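Side-chain contacts in membrane attack complex assembly inhibitor BGA71 (Borreliella bavariensis, PDB 6FMH), which inhibits assembly of the complement membrane attack complex and, as an outer surface protein, probably shields the Lyme disease spirochaete from complement killing: residues Q60-R63 / T64-S68; K97-Y101 / Q102-S106. All coordinates share one frame; numbering follows the deposited sequence.

Contact 1 (Q60-R63 / T64-S68)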
loop_
_atom_site.group_PDB
_atom_site.type_symbol
_atom_site.label_atom_id
_atom_site.label_comp_id
_atom_site.label_asym_id
_atom_site.label_seq_id
_atom_site.Cartn_x
_atom_site.Cartn_y
_atom_site.Cartn_z
ATOM N N GLN A 60 -4.151 9.999 -3.566
ATOM C CA GLN A 60 -4.220 10.184 -2.130
ATOM C C GLN A 60 -5.143 11.339 -1.847
ATOM O O GLN A 60 -6.084 11.217 -1.043
ATOM C CB GLN A 60 -2.841 10.474 -1.546
ATOM C CG GLN A 60 -1.919 9.283 -1.504
ATOM C CD GLN A 60 -2.599 8.012 -1.048
ATOM O OE1 GLN A 60 -3.038 7.176 -1.865
ATOM N NE2 GLN A 60 -2.720 7.856 0.255
ATOM N N ILE A 61 -4.903 12.438 -2.553
ATOM C CA ILE A 61 -5.754 13.588 -2.393
ATOM C C ILE A 61 -7.232 13.225 -2.556
ATOM O O ILE A 61 -8.051 13.554 -1.697
ATOM C CB ILE A 61 -5.337 14.731 -3.341
ATOM C CG1 ILE A 61 -4.008 15.316 -2.892
ATOM C CG2 ILE A 61 -6.346 15.850 -3.321
ATOM C CD1 ILE A 61 -3.222 16.053 -3.967
ATOM N N LYS A 62 -7.555 12.544 -3.642
ATOM C CA LYS A 62 -8.926 12.096 -3.932
ATOM C C LYS A 62 -9.523 11.124 -2.905
ATOM O O LYS A 62 -10.726 11.176 -2.639
ATOM C CB LYS A 62 -8.994 11.424 -5.297
ATOM C CG LYS A 62 -8.857 12.387 -6.458
ATOM C CD LYS A 62 -8.716 11.593 -7.737
ATOM C CE LYS A 62 -8.588 12.472 -8.942
ATOM N NZ LYS A 62 -8.057 11.678 -10.095
ATOM N N ARG A 63 -8.699 10.229 -2.369
ATOM C CA ARG A 63 -9.182 9.319 -1.329
ATOM C C ARG A 63 -9.842 10.112 -0.215
ATOM O O ARG A 63 -10.957 9.816 0.212
ATOM C CB ARG A 63 -8.050 8.458 -0.771
ATOM C CG ARG A 63 -7.480 7.436 -1.748
ATOM C CD ARG A 63 -6.045 6.869 -1.454
ATOM N NE ARG A 63 -6.178 5.912 -0.372
ATOM C CZ ARG A 63 -5.177 5.356 0.341
ATOM N NH1 ARG A 63 -3.927 5.558 0.043
ATOM N NH2 ARG A 63 -5.475 4.522 1.323
ATOM N N THR A 64 -9.162 11.157 0.247
ATOM C CA THR A 64 -9.714 11.972 1.360
ATOM C C THR A 64 -10.889 12.810 0.948
ATOM O O THR A 64 -11.925 12.764 1.535
ATOM C CB THR A 64 -8.640 12.873 2.029
ATOM O OG1 THR A 64 -7.816 12.077 2.903
ATOM C CG2 THR A 64 -9.296 13.907 2.901
ATOM N N ILE A 65 -10.740 13.473 -0.181
ATOM C CA ILE A 65 -11.780 14.399 -0.672
ATOM C C ILE A 65 -13.051 13.677 -1.027
ATOM O O ILE A 65 -14.105 13.991 -0.509
ATOM C CB ILE A 65 -11.303 15.177 -1.932
ATOM C CG1 ILE A 65 -10.048 15.999 -1.649
ATOM C CG2 ILE A 65 -12.415 16.072 -2.481
ATOM C CD1 ILE A 65 -10.308 17.384 -1.182
ATOM N N TYR A 66 -12.933 12.683 -1.903
ATOM C CA TYR A 66 -14.089 11.982 -2.466
ATOM C C TYR A 66 -14.823 11.247 -1.395
ATOM O O TYR A 66 -16.058 11.185 -1.402
ATOM C CB TYR A 66 -13.638 11.003 -3.531
ATOM C CG TYR A 66 -13.240 11.601 -4.887
ATOM C CD1 TYR A 66 -12.784 12.887 -5.016
ATOM C CD2 TYR A 66 -13.340 10.832 -6.033
ATOM C CE1 TYR A 66 -12.412 13.392 -6.228
ATOM C CE2 TYR A 66 -12.993 11.325 -7.262
ATOM C CZ TYR A 66 -12.537 12.624 -7.353
ATOM O OH TYR A 66 -12.141 13.109 -8.576
ATOM N N SER A 67 -14.074 10.637 -0.492
ATOM C CA SER A 67 -14.706 9.883 0.606
ATOM C C SER A 67 -15.389 10.904 1.465
ATOM O O SER A 67 -16.428 10.604 2.038
ATOM C CB SER A 67 -13.701 9.025 1.430
ATOM O OG SER A 67 -12.898 9.845 2.261
ATOM N N SER A 68 -14.780 12.074 1.595
ATOM C CA SER A 68 -15.336 13.122 2.436
ATOM C C SER A 68 -16.636 13.691 1.891
ATOM O O SER A 68 -17.572 13.984 2.635
ATOM C CB SER A 68 -14.336 14.267 2.630
ATOM O OG SER A 68 -13.224 13.886 3.462
#
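Ile-65, Tyr-66 and Ser-67 each turn their backbone N-H back to the carbonyl four residues earlier, on Ile-61, Lys-62 and Arg-63, in the regular alpha-helical pattern, with Tyr-66 N to Lys-62 O at 2.8 Å. This repeat sets side chains i and i+4 next to one another, and Lys-62 with Tyr-66 is a clear example of what can follow. The two side chains run alongside and point the same way. Tyr-66 has CG beside its own backbone N, anti to the carbonyl carbon (chi1 -76°), while the Lys-62 chain is extended beyond CG, which carries it along the ring toward OH. CB of Lys-62 lies over the middle of one ring face, 4.0 Å from the centroid, in a CH-pi contact, and farther out CE of Lys-62 passes 3.6 Å from OH of Tyr-66. Lys-62 NZ forms salt bridges with Glu-58, one turn back in its own helix, and with Asp-35 of helix 12-36, whose other carboxylate oxygen is hydrogen-bonded to Tyr-66 OH. On the next face, Ile-61 CG2 and Ile-65 CG1 meet at 4.1 Å, an apolar pair. Ser-68 folds back on the backbone instead. Its OG gives a hydrogen bond to Thr-64 O at 2.6 Å, reaching it from the face opposite to that used by Ser-68 N, so this carbonyl is gripped twice. Chemically, the lysine is divided: its methylenes are spent on an aromatic face and its charge on carboxylates, which probably eases the burial of a cationic residue.

Contact 2 (K97-Y101 / Q102-S106); sequences KEFIY and QIVAS
Phe-99 and Val-104, five residues apart, make the close side of this turn because the helix is widened here. Val-104 N bonds to Phe-99 O at 2.9 Å and Ala-105 N to Ile-100 O at 3.2 Å, both i+5 pairings, while Glu-98 O accepts from Gln-102 N and Ile-103 N together and so marks the passage from the four-residue to the five-residue pattern. Phe-99 sets CG anti to its own N (chi1 173°), and one face of its ring receives the CG2 methyl of Val-104, which stands 3.9 Å from the centroid and is displaced toward the rim near CE2. Ile-61 and Ile-65 of helix 55-68 and Phe-151 of helix 127-163 pack around this pair, and Tyr-184 meets the Phe-99 ring edge-to-face.

The other side is loose. Glu-98 and Gln-102, both exposed, extend side by side in the same direction, their carboxylate and amide planes 38° apart; the amide oxygen OE1 of Gln-102 comes against CG of Glu-98, without a polar bond between the two side chains. Farther along, where Ala-105 and Ser-106 meet Ile-123 and Lys-124 of the second subunit, Ser-106 OG returns to Gln-102 O at 2.7 Å, coming from above the carbonyl plane. The run of i+5 bonds is the mark of a pi-bulge; the split between an apolar and a polar side belongs to an amphipathic helix of an all-helical bundle.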
loop_
_atom_site.group_PDB
_atom_site.type_symbol
_atom_site.label_atom_id
_atom_site.label_comp_id
_atom_site.label_asym_id
_atom_site.label_seq_id
_atom_site.Cartn_x
_atom_site.Cartn_y
_atom_site.Cartn_z
ATOM N N LYS A 97 -3.163 25.514 -3.185
ATOM C CA LYS A 97 -2.068 24.528 -3.077
ATOM C C LYS A 97 -1.897 24.017 -1.664
ATOM O O LYS A 97 -1.768 22.815 -1.448
ATOM C CB LYS A 97 -0.753 25.132 -3.555
ATOM C CG LYS A 97 -0.539 24.948 -5.011
ATOM C CD LYS A 97 0.781 25.555 -5.450
ATOM C CE LYS A 97 0.881 25.597 -6.951
ATOM N NZ LYS A 97 1.458 26.859 -7.454
ATOM N N GLU A 98 -1.871 24.926 -0.706
ATOM C CA GLU A 98 -1.747 24.514 0.694
ATOM C C GLU A 98 -2.900 23.595 1.125
ATOM O O GLU A 98 -2.682 22.585 1.753
ATOM C CB GLU A 98 -1.608 25.740 1.627
ATOM C CG GLU A 98 -0.153 26.139 1.781
ATOM C CD GLU A 98 0.058 27.504 2.400
ATOM O OE1 GLU A 98 -0.606 27.841 3.414
ATOM O OE2 GLU A 98 0.985 28.185 1.930
ATOM N N PHE A 99 -4.137 23.980 0.805
ATOM C CA PHE A 99 -5.284 23.113 1.085
ATOM C C PHE A 99 -5.017 21.676 0.564
ATOM O O PHE A 99 -5.300 20.704 1.238
ATOM C CB PHE A 99 -6.549 23.715 0.458
ATOM C CG PHE A 99 -7.733 22.836 0.548
ATOM C CD1 PHE A 99 -8.485 22.796 1.706
ATOM C CD2 PHE A 99 -8.085 21.996 -0.521
ATOM C CE1 PHE A 99 -9.599 21.948 1.798
ATOM C CE2 PHE A 99 -9.178 21.144 -0.419
ATOM C CZ PHE A 99 -9.935 21.119 0.739
ATOM N N ILE A 100 -4.501 21.588 -0.647
ATOM C CA ILE A 100 -4.308 20.332 -1.353
ATOM C C ILE A 100 -3.105 19.572 -0.820
ATOM O O ILE A 100 -3.226 18.457 -0.341
ATOM C CB ILE A 100 -4.145 20.602 -2.875
ATOM C CG1 ILE A 100 -5.506 20.689 -3.556
ATOM C CG2 ILE A 100 -3.328 19.556 -3.588
ATOM C CD1 ILE A 100 -6.485 19.608 -3.196
ATOM N N TYR A 101 -1.937 20.201 -0.901
ATOM C CA TYR A 101 -0.714 19.536 -0.535
ATOM C C TYR A 101 -0.461 19.497 0.975
ATOM O O TYR A 101 0.132 18.567 1.447
ATOM C CB TYR A 101 0.473 20.149 -1.283
ATOM C CG TYR A 101 0.402 20.017 -2.798
ATOM C CD1 TYR A 101 0.335 18.776 -3.418
ATOM C CD2 TYR A 101 0.426 21.147 -3.611
ATOM C CE1 TYR A 101 0.273 18.668 -4.797
ATOM C CE2 TYR A 101 0.376 21.047 -4.999
ATOM C CZ TYR A 101 0.289 19.812 -5.588
ATOM O OH TYR A 101 0.224 19.742 -6.970
ATOM N N GLN A 102 -0.914 20.487 1.724
ATOM C CA GLN A 102 -0.582 20.560 3.130
ATOM C C GLN A 102 -1.618 20.022 4.059
ATOM O O GLN A 102 -1.301 19.457 5.099
ATOM C CB GLN A 102 -0.294 22.008 3.495
ATOM C CG GLN A 102 0.458 22.250 4.803
ATOM C CD GLN A 102 0.234 23.686 5.276
ATOM O OE1 GLN A 102 0.401 24.603 4.477
ATOM N NE2 GLN A 102 -0.184 23.892 6.535
ATOM N N ILE A 103 -2.884 20.186 3.720
ATOM C CA ILE A 103 -3.948 19.714 4.604
ATOM C C ILE A 103 -4.498 18.375 4.145
ATOM O O ILE A 103 -4.531 17.435 4.920
ATOM C CB ILE A 103 -5.017 20.787 4.722
ATOM C CG1 ILE A 103 -4.421 21.940 5.534
ATOM C CG2 ILE A 103 -6.330 20.217 5.285
ATOM C CD1 ILE A 103 -4.943 22.179 6.921
ATOM N N VAL A 104 -4.992 18.314 2.908
ATOM C CA VAL A 104 -5.710 17.144 2.452
ATOM C C VAL A 104 -4.745 15.963 2.407
ATOM O O VAL A 104 -5.047 14.863 2.863
ATOM C CB VAL A 104 -6.382 17.398 1.084
ATOM C CG1 VAL A 104 -6.922 16.103 0.505
ATOM C CG2 VAL A 104 -7.518 18.404 1.236
ATOM N N ALA A 105 -3.578 16.213 1.860
ATOM C CA ALA A 105 -2.615 15.183 1.638
ATOM C C ALA A 105 -2.067 14.615 2.949
ATOM O O ALA A 105 -1.662 13.450 3.015
ATOM C CB ALA A 105 -1.465 15.703 0.730
ATOM N N SER A 106 -2.008 15.453 3.961
ATOM C CA SER A 106 -1.434 15.059 5.247
ATOM C C SER A 106 -2.424 14.221 6.005
ATOM O O SER A 106 -2.072 13.294 6.705
ATOM C CB SER A 106 -1.062 16.323 6.044
ATOM O OG SER A 106 -0.025 17.055 5.340
#

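In the fold
From the N terminus, the chain forms helix 12-36, passes the short helix 43-46 and enters helix 55-68, which holds contact 1; helix 73-88 intervenes before helix 90-123, which holds contact 2. The two are in series, neither nested nor crossed, and because each lies within one continuous helix, neither closes a loop. They meet through space, their centres about 11 Å apart: CD1 of Ile-61 packs on CG2 of Ile-100 at 3.5 Å, and CG1 of Ile-65 on CG1 of Val-104 at 3.8 Å. Contact 1 looks also to helix 12-36, contact 2 to helix 73-88 and, through Ala-105 and Ser-106, to the second subunit; both lean on Phe-151 of helix 127-163.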